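Local coordinates for protein Two-component response regulator, LuxR family (Aurantimonas sp., PDB 3CZ5) that probably binds DNA to regulate transcription in response to phosphorylation of its N-terminal receiver domain, the part contained in this chain, at residues A[23-28]-A[117-122]; A[57-62]-A[103-108]; A[72-75]-A[81-84]. All blocks are in the same frame, centred on the assembly; numbering follows the deposited sequence.

Followed from the N terminus, the three contacts nest like shells and none cross. Contact 1 closes the longest loop, bringing residues 23-28, where helix 15-25 ends, against helix 114-122. Within it, contact 2 joins the loop after strand 54-57 to strand 104-107 and the lysine that follows it, at the strands' C-terminal ends, where a phosphate ion is bound. Contact 3, nested inside contact 2, closes the shortest loop by laying helix 66-76 on strand 82-86. Strands 82-86 and 104-107 are neighbours, with Ser103 N and Ile82 O probably hydrogen-bonded, so contacts 2 and 3 share a sheet. Ile119 and Ala118 of contact 1 pack on Leu83 of contact 3, across that sheet from helix 66-76.

Contact 1: residues A[23-28]-A[117-122]; sequences RLIERR and QAIEAI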
ATOM      1  N   ARG A  23      -6.711  -8.218 -10.486  1.00 23.50           N
ATOM      2  CA  ARG A  23      -6.558  -8.509 -11.901  1.00 23.66           C
ATOM      3  C   ARG A  23      -5.728  -7.435 -12.565  1.00 23.12           C
ATOM      4  O   ARG A  23      -5.055  -7.687 -13.544  1.00 24.21           O
ATOM      5  CB  ARG A  23      -7.908  -8.746 -12.563  1.00 23.71           C
ATOM      6  CG  ARG A  23      -8.683  -9.839 -11.813  1.00 38.42           C
ATOM      7  CD  ARG A  23     -10.163  -9.963 -12.238  1.00 26.43           C
ATOM      8  NE  ARG A  23     -10.310 -10.382 -13.634  1.00 39.15           N
ATOM      9  CZ  ARG A  23     -11.373 -10.089 -14.387  1.00 28.58           C
ATOM     10  NH1 ARG A  23     -12.397  -9.392 -13.855  1.00 39.48           N
ATOM     11  NH2 ARG A  23     -11.434 -10.517 -15.655  1.00 39.47           N
ATOM     12  N   LEU A  24      -5.742  -6.236 -12.021  1.00 21.74           N
ATOM     13  CA  LEU A  24      -4.897  -5.208 -12.595  1.00 21.84           C
ATOM     14  C   LEU A  24      -3.461  -5.506 -12.269  1.00 21.51           C
ATOM     15  O   LEU A  24      -2.624  -5.515 -13.129  1.00 21.23           O
ATOM     16  CB  LEU A  24      -5.212  -3.821 -12.030  1.00 21.61           C
ATOM     17  CG  LEU A  24      -4.707  -2.654 -12.865  1.00 18.23           C
ATOM     18  CD1 LEU A  24      -5.181  -2.797 -14.269  1.00 21.10           C
ATOM     19  CD2 LEU A  24      -5.221  -1.395 -12.306  1.00 20.81           C
ATOM     20  N   ILE A  25      -3.183  -5.765 -11.011  1.00 21.47           N
ATOM     21  CA  ILE A  25      -1.827  -6.024 -10.638  1.00 22.06           C
ATOM     22  C   ILE A  25      -1.238  -7.195 -11.398  1.00 23.43           C
ATOM     23  O   ILE A  25      -0.003  -7.224 -11.675  1.00 25.55           O
ATOM     24  CB  ILE A  25      -1.703  -6.326  -9.162  1.00 21.11           C
ATOM     25  CG1 ILE A  25      -2.354  -5.206  -8.350  1.00 25.79           C
ATOM     26  CG2 ILE A  25      -0.263  -6.328  -8.772  1.00 24.92           C
ATOM     27  CD1 ILE A  25      -1.875  -5.099  -6.972  1.00 18.39           C
ATOM     28  N   GLU A  26      -2.080  -8.164 -11.752  1.00 21.20           N
ATOM     29  CA  GLU A  26      -1.503  -9.381 -12.309  1.00 18.84           C
ATOM     30  C   GLU A  26      -1.317  -9.329 -13.794  1.00 18.70           C
ATOM     31  O   GLU A  26      -0.852 -10.276 -14.394  1.00 17.81           O
ATOM     32  CB  GLU A  26      -2.259 -10.615 -11.913  1.00 17.71           C
ATOM     33  CG  GLU A  26      -2.040 -10.995 -10.503  1.00 30.66           C
ATOM     34  CD  GLU A  26      -2.788 -12.252 -10.197  1.00 21.23           C
ATOM     35  OE1 GLU A  26      -3.372 -12.755 -11.187  1.00 30.71           O
ATOM     36  OE2 GLU A  26      -2.756 -12.749  -9.022  1.00 30.98           O
ATOM     37  N   ARG A  27      -1.631  -8.205 -14.399  1.00 20.77           N
ATOM     38  CA  ARG A  27      -1.363  -8.077 -15.833  1.00 22.78           C
ATOM     39  C   ARG A  27       0.123  -7.759 -16.005  1.00 23.25           C
ATOM     40  O   ARG A  27       0.677  -7.913 -17.104  1.00 23.94           O
ATOM     41  CB  ARG A  27      -2.258  -7.033 -16.502  1.00 24.13           C
ATOM     42  CG  ARG A  27      -3.755  -7.164 -16.066  1.00 51.86           C
ATOM     43  CD  ARG A  27      -4.724  -6.273 -16.881  1.00 28.11           C
ATOM     44  NE  ARG A  27      -6.086  -6.829 -17.025  1.00 53.05           N
ATOM     45  CZ  ARG A  27      -7.179  -6.384 -16.375  1.00 30.71           C
ATOM     46  NH1 ARG A  27      -7.071  -5.359 -15.514  1.00 53.59           N
ATOM     47  NH2 ARG A  27      -8.376  -6.941 -16.590  1.00 52.68           N
ATOM     48  N   ARG A  28       0.774  -7.346 -14.918  1.00 22.43           N
ATOM     49  CA  ARG A  28       2.198  -7.158 -14.960  1.00 22.89           C
ATOM     50  C   ARG A  28       2.743  -8.525 -14.629  1.00 23.92           C
ATOM     51  O   ARG A  28       2.597  -8.974 -13.511  1.00 23.93           O
ATOM     52  CB  ARG A  28       2.614  -6.072 -13.975  1.00 23.11           C
ATOM     53  CG  ARG A  28       3.905  -6.210 -13.198  1.00  8.36           C
ATOM     54  CD  ARG A  28       5.144  -6.687 -13.984  1.00 24.12           C
ATOM     55  NE  ARG A  28       6.433  -6.087 -13.577  1.00  7.97           N
ATOM     56  CZ  ARG A  28       7.506  -6.792 -13.219  1.00 23.98           C
ATOM     57  NH1 ARG A  28       7.461  -8.133 -13.192  1.00  7.26           N
ATOM     58  NH2 ARG A  28       8.621  -6.149 -12.878  1.00  7.53           N
ATOM     59  N   GLN A 117       3.192   0.651 -11.232  1.00 24.11           N
ATOM     60  CA  GLN A 117       4.408   1.469 -11.052  1.00 24.68           C
ATOM     61  C   GLN A 117       4.900   1.589  -9.595  1.00 22.31           C
ATOM     62  O   GLN A 117       6.062   1.238  -9.281  1.00 22.28           O
ATOM     63  CB  GLN A 117       4.188   2.888 -11.563  1.00 27.39           C
ATOM     64  CG  GLN A 117       3.679   2.987 -12.924  1.00 62.07           C
ATOM     65  CD  GLN A 117       4.826   2.992 -13.817  1.00 30.42           C
ATOM     66  OE1 GLN A 117       5.922   3.410 -13.410  1.00 62.53           O
ATOM     67  NE2 GLN A 117       4.633   2.515 -15.056  1.00 62.84           N
ATOM     68  N   ALA A 118       4.049   2.127  -8.721  1.00 19.66           N
ATOM     69  CA  ALA A 118       4.383   2.169  -7.295  1.00 17.55           C
ATOM     70  C   ALA A 118       4.896   0.808  -6.808  1.00 15.85           C
ATOM     71  O   ALA A 118       6.039   0.665  -6.392  1.00 15.38           O
ATOM     72  CB  ALA A 118       3.182   2.554  -6.512  1.00 17.96           C
ATOM     73  N   ILE A 119       4.061  -0.207  -6.845  1.00 15.55           N
ATOM     74  CA  ILE A 119       4.565  -1.535  -6.502  1.00 17.88           C
ATOM     75  C   ILE A 119       6.000  -1.826  -7.106  1.00 19.91           C
ATOM     76  O   ILE A 119       6.899  -2.333  -6.400  1.00 19.38           O
ATOM     77  CB  ILE A 119       3.609  -2.576  -7.032  1.00 17.62           C
ATOM     78  CG1 ILE A 119       2.326  -2.544  -6.251  1.00 16.95           C
ATOM     79  CG2 ILE A 119       4.199  -3.979  -7.002  1.00 15.10           C
ATOM     80  CD1 ILE A 119       1.246  -3.400  -6.914  1.00 18.46           C
ATOM     81  N   GLU A 120       6.157  -1.533  -8.402  1.00 21.89           N
ATOM     82  CA  GLU A 120       7.390  -1.729  -9.133  1.00 25.21           C
ATOM     83  C   GLU A 120       8.555  -1.007  -8.465  1.00 27.90           C
ATOM     84  O   GLU A 120       9.607  -1.616  -8.210  1.00 30.25           O
ATOM     85  CB  GLU A 120       7.282  -1.201 -10.561  1.00 25.61           C
ATOM     86  CG  GLU A 120       6.132  -1.790 -11.340  1.00 25.32           C
ATOM     87  CD  GLU A 120       6.498  -2.146 -12.803  1.00 27.42           C
ATOM     88  OE1 GLU A 120       6.466  -3.378 -13.129  1.00 25.20           O
ATOM     89  OE2 GLU A 120       6.811  -1.200 -13.606  1.00 25.11           O
ATOM     90  N   ALA A 121       8.371   0.279  -8.190  1.00 27.09           N
ATOM     91  CA  ALA A 121       9.400   1.114  -7.562  1.00 25.92           C
ATOM     92  C   ALA A 121       9.714   0.789  -6.151  1.00 25.43           C
ATOM     93  O   ALA A 121      10.823   1.080  -5.711  1.00 26.05           O
ATOM     94  CB  ALA A 121       8.986   2.524  -7.568  1.00 25.77           C
ATOM     95  N   ILE A 122       8.714   0.335  -5.400  1.00 24.92           N
ATOM     96  CA  ILE A 122       8.936  -0.006  -4.004  1.00 25.13           C
ATOM     97  C   ILE A 122       9.880  -1.221  -3.971  1.00 25.37           C
ATOM     98  O   ILE A 122      10.871  -1.277  -3.184  1.00 24.15           O
ATOM     99  CB  ILE A 122       7.631  -0.310  -3.279  1.00 25.79           C
ATOM    100  CG1 ILE A 122       7.101   0.952  -2.640  1.00  8.86           C
ATOM    101  CG2 ILE A 122       7.877  -1.193  -2.131  1.00  5.31           C
ATOM    102  CD1 ILE A 122       5.562   1.065  -2.720  1.00 27.69           C
TER
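Arg28 and Glu120 meet through a salt bridge in which NE of the arginine donates to OE1 of the glutamate at 2.7 Å. The bond is nearly straight (165°), and the carboxylate oxygen lies at the guanidinium edge, close to its plane and met almost along its own C-O axis. The two flat groups stand 88° apart, and bends at chi2 (44°) and chi3 of Arg28 bring NE, rather than a pair of nitrogens, to the carboxylate. Deeper in, Ile25 and Ile119 cross at about a right angle, with CD1 of Ile25 3.6 Å from CD1 of Ile119. The same terminal methyl of Ile119 also touches the branch methyl of Ile25, its CG2, at 3.8 Å. In the receiver fold, an alternating alpha/beta sandwich of the CheY type, helices 15-25 and 114-122 cover the same face of the central parallel sheet, and here the first of them ends beside the last turns of the other. A type I turn from Ile25 to Arg28 carries the chain out of helix 15-25 and points the CB of Arg28 toward its partner. Tyr31 of the edge strand packs against Ile25, Ile119 and Glu120, while Arg28 NH2 is hydrogen-bonded to Ser4 OG.

Contact 2: residues A[57-62]-A[103-108]; sequences MDLTLP and SGYVTK. With PO4 (phosphate ion), chain E.
Lys108 reaches the carboxylate of Asp58 from above its plane, about 50° out of it, and NZ forms a salt bridge to Asp58 OD1 at 2.9 Å. Over that same face stands O2 of a bound phosphate ion, 3.5 Å from Asp58 CG. The other flat group, the ring of Tyr105, is met by Leu59: CD1 of Leu59 approaches obliquely, 4.4 Å from Tyr105 CE1, and Leu59 CD2 lies 3.9 Å from Tyr105 OH, which is hydrogen-bonded to His88 O. Phe93, Ala94, Ala97 and Phe98 of helix 91-99 and Ile133 also pack on the tyrosine. CG of Tyr105 swings opposite the backbone N (chi1 -175°), which puts the hydroxyl end beside Leu59, with Thr86 also touching the ring.

The phosphate, probably from the crystallisation liquor, sits between the segments. The ammonium of Lys108 spans both anions, NZ also donating to phosphate O2 at 2.7 Å. Two consecutive backbone amides converge on a single oxygen, Leu59 N donating to phosphate O3 at 2.8 Å and Thr60 N at 3.1 Å, and Thr86 OG1 supplies a further bond. Asp58 is the predicted phosphorylation site, unmodified here, and Asp12 and Asp13 lie beside its OD2, as in the acidic pocket that holds magnesium in related receivers. With an alanine at this position, Lys108 would probably lose the carboxylate that fixes its ammonium and the pocket its predicted phosphoryl acceptor.

The ligands of the free ion, lysine, threonine hydroxyl and loop amides, resemble those that hold the phosphoryl group in activated receivers. Because Thr86 touches both the phosphate and Tyr105, the arrangement is consistent with the threonine-aromatic coupling proposed for receiver domains.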
ATOM      1  N   MET A  57      -2.400  -1.970   0.913  1.00 21.89           N
ATOM      2  CA  MET A  57      -3.468  -1.796   1.966  1.00 19.31           C
ATOM      3  C   MET A  57      -4.327  -0.531   1.818  1.00 17.54           C
ATOM      4  O   MET A  57      -3.771   0.509   1.489  1.00 18.31           O
ATOM      5  CB  MET A  57      -2.767  -1.706   3.333  1.00 16.94           C
ATOM      6  CG  MET A  57      -3.430  -2.585   4.288  1.00 27.76           C
ATOM      7  SD  MET A  57      -2.734  -2.811   5.867  1.00 13.53           S
ATOM      8  CE  MET A  57      -4.310  -3.087   6.555  1.00 27.15           C
ATOM      9  N   ASP A  58      -5.634  -0.583   2.088  1.00 15.07           N
ATOM     10  CA  ASP A  58      -6.380   0.625   2.222  1.00 15.93           C
ATOM     11  C   ASP A  58      -5.861   1.483   3.399  1.00 18.18           C
ATOM     12  O   ASP A  58      -5.151   1.034   4.328  1.00 18.27           O
ATOM     13  CB  ASP A  58      -7.777   0.301   2.632  1.00 17.24           C
ATOM     14  CG  ASP A  58      -8.586  -0.291   1.536  1.00 54.59           C
ATOM     15  OD1 ASP A  58      -8.051  -0.444   0.388  1.00 19.13           O
ATOM     16  OD2 ASP A  58      -9.780  -0.578   1.868  1.00 20.36           O
ATOM     17  N   LEU A  59      -6.270   2.732   3.423  1.00 19.16           N
ATOM     18  CA  LEU A  59      -5.992   3.515   4.591  1.00 20.30           C
ATOM     19  C   LEU A  59      -7.146   3.261   5.559  1.00 21.63           C
ATOM     20  O   LEU A  59      -7.013   3.357   6.786  1.00 21.98           O
ATOM     21  CB  LEU A  59      -5.989   4.959   4.186  1.00 20.46           C
ATOM     22  CG  LEU A  59      -5.739   5.930   5.326  1.00 21.75           C
ATOM     23  CD1 LEU A  59      -4.261   5.927   5.734  1.00 18.90           C
ATOM     24  CD2 LEU A  59      -6.161   7.312   4.797  1.00 20.55           C
ATOM     25  N   THR A  60      -8.283   2.907   4.985  1.00 22.04           N
ATOM     26  CA  THR A  60      -9.486   2.836   5.730  1.00 23.61           C
ATOM     27  C   THR A  60      -9.920   1.399   5.779  1.00 26.63           C
ATOM     28  O   THR A  60     -10.128   0.773   4.718  1.00 28.58           O
ATOM     29  CB  THR A  60     -10.575   3.690   5.119  1.00 22.61           C
ATOM     30  OG1 THR A  60     -10.064   5.003   4.946  1.00 37.90           O
ATOM     31  CG2 THR A  60     -11.726   3.787   6.073  1.00 37.63           C
ATOM     32  N   LEU A  61     -10.088   0.883   7.009  1.00 25.75           N
ATOM     33  CA  LEU A  61     -10.381  -0.519   7.187  1.00 23.63           C
ATOM     34  C   LEU A  61     -11.411  -0.718   8.280  1.00 23.30           C
ATOM     35  O   LEU A  61     -11.465   0.054   9.247  1.00 23.71           O
ATOM     36  CB  LEU A  61      -9.078  -1.235   7.532  1.00 22.06           C
ATOM     37  CG  LEU A  61      -8.032  -1.459   6.436  1.00 13.50           C
ATOM     38  CD1 LEU A  61      -6.853  -2.198   7.017  1.00 18.93           C
ATOM     39  CD2 LEU A  61      -8.768  -2.300   5.436  1.00 19.57           C
ATOM     40  N   PRO A  62     -12.262  -1.747   8.127  1.00 22.50           N
ATOM     41  CA  PRO A  62     -13.191  -1.985   9.229  1.00 21.95           C
ATOM     42  C   PRO A  62     -12.282  -2.424  10.409  1.00 23.55           C
ATOM     43  O   PRO A  62     -11.582  -3.485  10.324  1.00 25.08           O
ATOM     44  CB  PRO A  62     -14.135  -3.063   8.699  1.00 20.04           C
ATOM     45  CG  PRO A  62     -13.304  -3.820   7.692  1.00 41.72           C
ATOM     46  CD  PRO A  62     -12.157  -2.887   7.202  1.00 22.14           C
ATOM     47  N   SER A 103       6.095   2.354   2.688  1.00 21.39           N
ATOM     48  CA  SER A 103       7.072   2.782   1.729  1.00 20.34           C
ATOM     49  C   SER A 103       6.431   3.429   0.538  1.00 16.29           C
ATOM     50  O   SER A 103       7.070   3.789  -0.394  1.00 24.23           O
ATOM     51  CB  SER A 103       7.903   1.618   1.266  1.00 23.35           C
ATOM     52  OG  SER A 103       7.807   0.580   2.168  1.00 21.44           O
ATOM     53  N   GLY A 104       5.139   3.569   0.563  1.00 23.42           N
ATOM     54  CA  GLY A 104       4.475   4.126  -0.632  1.00 22.41           C
ATOM     55  C   GLY A 104       3.100   4.665  -0.258  1.00 22.84           C
ATOM     56  O   GLY A 104       2.447   4.152   0.628  1.00 23.38           O
ATOM     57  N   TYR A 105       2.617   5.720  -0.889  1.00 22.74           N
ATOM     58  CA  TYR A 105       1.246   6.120  -0.553  1.00 21.79           C
ATOM     59  C   TYR A 105       0.695   6.572  -1.854  1.00 22.06           C
ATOM     60  O   TYR A 105       1.182   7.571  -2.412  1.00 21.07           O
ATOM     61  CB  TYR A 105       1.261   7.249   0.421  1.00 21.65           C
ATOM     62  CG  TYR A 105      -0.057   7.647   0.896  1.00 30.51           C
ATOM     63  CD1 TYR A 105      -0.475   7.374   2.181  1.00 23.01           C
ATOM     64  CD2 TYR A 105      -0.913   8.283   0.064  1.00 23.66           C
ATOM     65  CE1 TYR A 105      -1.719   7.755   2.616  1.00 31.35           C
ATOM     66  CE2 TYR A 105      -2.176   8.676   0.488  1.00 31.89           C
ATOM     67  CZ  TYR A 105      -2.573   8.419   1.761  1.00 23.94           C
ATOM     68  OH  TYR A 105      -3.843   8.858   2.135  1.00 32.32           O
ATOM     69  N   VAL A 106      -0.274   5.799  -2.381  1.00 22.79           N
ATOM     70  CA  VAL A 106      -0.794   6.037  -3.738  1.00 22.92           C
ATOM     71  C   VAL A 106      -2.297   6.298  -3.709  1.00 24.14           C
ATOM     72  O   VAL A 106      -2.965   5.737  -2.862  1.00 26.81           O
ATOM     73  CB  VAL A 106      -0.508   4.859  -4.597  1.00 22.15           C
ATOM     74  CG1 VAL A 106      -1.502   4.777  -5.677  1.00 17.79           C
ATOM     75  CG2 VAL A 106       0.929   4.987  -5.173  1.00 18.35           C
ATOM     76  N   THR A 107      -2.841   7.173  -4.556  1.00 22.69           N
ATOM     77  CA  THR A 107      -4.271   7.437  -4.477  1.00 22.77           C
ATOM     78  C   THR A 107      -5.092   6.718  -5.561  1.00 24.43           C
ATOM     79  O   THR A 107      -4.698   6.586  -6.693  1.00 25.05           O
ATOM     80  CB  THR A 107      -4.648   8.907  -4.482  1.00 22.31           C
ATOM     81  OG1 THR A 107      -4.351   9.501  -5.762  1.00 27.75           O
ATOM     82  CG2 THR A 107      -3.931   9.578  -3.387  1.00 25.82           C
ATOM     83  N   LYS A 108      -6.259   6.250  -5.162  1.00 24.94           N
ATOM     84  CA  LYS A 108      -7.079   5.418  -5.982  1.00 25.04           C
ATOM     85  C   LYS A 108      -7.696   6.141  -7.175  1.00 26.34           C
ATOM     86  O   LYS A 108      -8.140   5.486  -8.105  1.00 26.50           O
ATOM     87  CB  LYS A 108      -8.162   4.791  -5.135  1.00 24.76           C
ATOM     88  CG  LYS A 108      -7.668   3.566  -4.428  1.00 26.23           C
ATOM     89  CD  LYS A 108      -8.736   2.857  -3.612  1.00 25.32           C
ATOM     90  CE  LYS A 108      -8.210   1.498  -3.305  1.00 24.90           C
ATOM     91  NZ  LYS A 108      -8.665   1.124  -2.002  1.00 26.57           N
TER
HETATM   92  P   PO4 E 201      -9.721   3.480   1.273  1.00 16.77           P
HETATM   93  O1  PO4 E 201     -10.569   4.702   1.207  1.00 19.64           O
HETATM   94  O2  PO4 E 201      -9.461   2.768  -0.036  1.00 18.64           O
HETATM   95  O3  PO4 E 201      -8.421   3.778   1.964  1.00 19.56           O
HETATM   96  O4  PO4 E 201     -10.618   2.752   2.238  1.00 20.71           O

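Contact 3: residues A[72-75]-A[81-84]; sequences HIRQ and RILI
This is apolar packing of a helix on a sheet, with Ile73 and Arg74 of helix 66-76 set against Ile82 at the start of strand 82-86. No hydrogen bond joins the two segments; the contact is carried by the terminal methyl of Ile82. That CD1 lies 4.1 Å from CG of Arg74 and 4.3 Å from the branch methyl CG2 of Ile73, and so rests against two successive residues of the helix. Ile82 and Ile73 both point their CB atoms at the other segment. In Ile82, CG1 lies opposite the carbonyl carbon, and chi1 (-59°) together with chi2 near 92° brings CD1 up to the helix.

The two segments belong to one beta-alpha-beta unit, strand 54-57, helix 66-76 and strand 82-86, the crossover that is repeated throughout the receiver fold. Its helix lies over the two parallel strands it links, and Ile82 also touches Val55 of the neighbouring strand. Backbone bonds from Leu83 to Val55 and Met57 join the strands directly.

Arg74 contributes hydrocarbon rather than charge. Its side chain and that of Ile82 slide past each other in opposite directions, with the CG methylene of Arg74 lying against CD1 of Ile82. Bends at chi2 and chi3 bring the guanidinium to the loop that enters the strand, where NH2 is hydrogen-bonded to Ala80 O. The strand alternates in the usual way: Ile82 and Ile84 both touch Thr70, one turn earlier in helix 66-76 than Arg74, whereas Leu83 between them faces across the sheet to Leu115, Ala118, Ile119 and Ile122 of helix 114-122.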
ATOM      1  N   HIS A  72       1.922  -2.293  13.125  1.00 26.77           N
ATOM      2  CA  HIS A  72       1.978  -3.642  13.724  1.00 26.18           C
ATOM      3  C   HIS A  72       2.938  -4.519  12.977  1.00 22.82           C
ATOM      4  O   HIS A  72       3.749  -5.196  13.555  1.00 22.25           O
ATOM      5  CB  HIS A  72       0.615  -4.322  13.786  1.00 28.76           C
ATOM      6  CG  HIS A  72      -0.044  -4.135  15.100  1.00 32.87           C
ATOM      7  ND1 HIS A  72      -0.930  -3.099  15.358  1.00 31.89           N
ATOM      8  CD2 HIS A  72       0.116  -4.791  16.265  1.00 31.49           C
ATOM      9  CE1 HIS A  72      -1.306  -3.134  16.621  1.00 31.29           C
ATOM     10  NE2 HIS A  72      -0.684  -4.150  17.199  1.00 34.57           N
ATOM     11  N   ILE A  73       2.842  -4.487  11.666  1.00 19.74           N
ATOM     12  CA  ILE A  73       3.594  -5.375  10.869  1.00 16.18           C
ATOM     13  C   ILE A  73       5.086  -5.053  10.943  1.00 16.68           C
ATOM     14  O   ILE A  73       5.916  -5.917  11.044  1.00 16.77           O
ATOM     15  CB  ILE A  73       3.124  -5.250   9.476  1.00 12.61           C
ATOM     16  CG1 ILE A  73       1.740  -5.902   9.330  1.00 10.96           C
ATOM     17  CG2 ILE A  73       4.180  -5.812   8.576  1.00 12.35           C
ATOM     18  CD1 ILE A  73       1.151  -6.002   7.837  1.00  7.00           C
ATOM     19  N   ARG A  74       5.413  -3.789  10.910  1.00 17.95           N
ATOM     20  CA  ARG A  74       6.784  -3.326  10.989  1.00 18.30           C
ATOM     21  C   ARG A  74       7.413  -3.639  12.325  1.00 20.45           C
ATOM     22  O   ARG A  74       8.644  -3.712  12.478  1.00 20.38           O
ATOM     23  CB  ARG A  74       6.768  -1.841  10.761  1.00 17.42           C
ATOM     24  CG  ARG A  74       6.362  -1.542   9.322  1.00 21.55           C
ATOM     25  CD  ARG A  74       7.364  -0.600   8.851  1.00 19.60           C
ATOM     26  NE  ARG A  74       8.202  -1.114   7.783  1.00 23.40           N
ATOM     27  CZ  ARG A  74       9.415  -0.660   7.488  1.00 20.71           C
ATOM     28  NH1 ARG A  74       9.989   0.269   8.264  1.00 21.88           N
ATOM     29  NH2 ARG A  74      10.033  -1.173   6.432  1.00 21.96           N
ATOM     30  N   GLN A  75       6.565  -3.811  13.320  1.00 22.43           N
ATOM     31  CA  GLN A  75       7.061  -4.038  14.632  1.00 23.84           C
ATOM     32  C   GLN A  75       7.566  -5.477  14.647  1.00 24.80           C
ATOM     33  O   GLN A  75       8.527  -5.776  15.354  1.00 26.36           O
ATOM     34  CB  GLN A  75       5.954  -3.822  15.635  1.00 25.35           C
ATOM     35  CG  GLN A  75       6.445  -3.666  17.035  1.00 58.13           C
ATOM     36  CD  GLN A  75       5.433  -2.934  17.948  1.00 30.31           C
ATOM     37  OE1 GLN A  75       4.839  -1.900  17.557  1.00 57.93           O
ATOM     38  NE2 GLN A  75       5.268  -3.455  19.201  1.00 58.28           N
ATOM     39  N   ARG A  81       7.705  -4.151   3.418  1.00 22.73           N
ATOM     40  CA  ARG A  81       7.322  -3.201   2.410  1.00 23.36           C
ATOM     41  C   ARG A  81       5.769  -3.050   2.275  1.00 25.37           C
ATOM     42  O   ARG A  81       5.096  -3.899   1.638  1.00 27.54           O
ATOM     43  CB  ARG A  81       7.971  -3.606   1.087  1.00 22.66           C
ATOM     44  CG  ARG A  81       9.431  -3.330   1.038  1.00 35.79           C
ATOM     45  CD  ARG A  81      10.110  -4.240   0.073  1.00 23.92           C
ATOM     46  NE  ARG A  81      11.358  -3.643  -0.483  1.00 38.77           N
ATOM     47  CZ  ARG A  81      12.333  -4.316  -1.145  1.00 27.12           C
ATOM     48  NH1 ARG A  81      12.229  -5.646  -1.315  1.00 38.62           N
ATOM     49  NH2 ARG A  81      13.405  -3.668  -1.611  1.00 37.56           N
ATOM     50  N   ILE A  82       5.209  -1.969   2.824  1.00 23.84           N
ATOM     51  CA  ILE A  82       3.777  -1.708   2.666  1.00 23.60           C
ATOM     52  C   ILE A  82       3.429  -0.511   1.783  1.00 23.47           C
ATOM     53  O   ILE A  82       3.978   0.573   1.980  1.00 25.16           O
ATOM     54  CB  ILE A  82       3.084  -1.455   4.054  1.00 24.83           C
ATOM     55  CG1 ILE A  82       3.263  -2.655   4.994  1.00  7.09           C
ATOM     56  CG2 ILE A  82       1.592  -1.122   3.873  1.00  7.21           C
ATOM     57  CD1 ILE A  82       4.442  -2.515   5.838  1.00 25.68           C
ATOM     58  N   LEU A  83       2.493  -0.674   0.845  1.00 21.79           N
ATOM     59  CA  LEU A  83       2.044   0.423  -0.029  1.00 19.92           C
ATOM     60  C   LEU A  83       0.648   0.821   0.402  1.00 21.09           C
ATOM     61  O   LEU A  83      -0.287   0.059   0.238  1.00 22.52           O
ATOM     62  CB  LEU A  83       2.021  -0.048  -1.463  1.00 18.58           C
ATOM     63  CG  LEU A  83       1.226   0.747  -2.504  1.00 20.85           C
ATOM     64  CD1 LEU A  83       1.674   2.136  -2.624  1.00 21.73           C
ATOM     65  CD2 LEU A  83       1.462   0.274  -3.932  1.00 19.96           C
ATOM     66  N   ILE A  84       0.464   1.965   1.030  1.00 20.32           N
ATOM     67  CA  ILE A  84      -0.901   2.379   1.264  1.00 18.38           C
ATOM     68  C   ILE A  84      -1.476   2.807  -0.080  1.00 20.37           C
ATOM     69  O   ILE A  84      -0.791   3.570  -0.844  1.00 22.52           O
ATOM     70  CB  ILE A  84      -1.023   3.578   2.066  1.00 15.91           C
ATOM     71  CG1 ILE A  84      -0.572   3.352   3.517  1.00 29.89           C
ATOM     72  CG2 ILE A  84      -2.505   3.929   1.992  1.00 29.85           C
ATOM     73  CD1 ILE A  84      -0.559   1.921   4.001  1.00 14.98           C
TER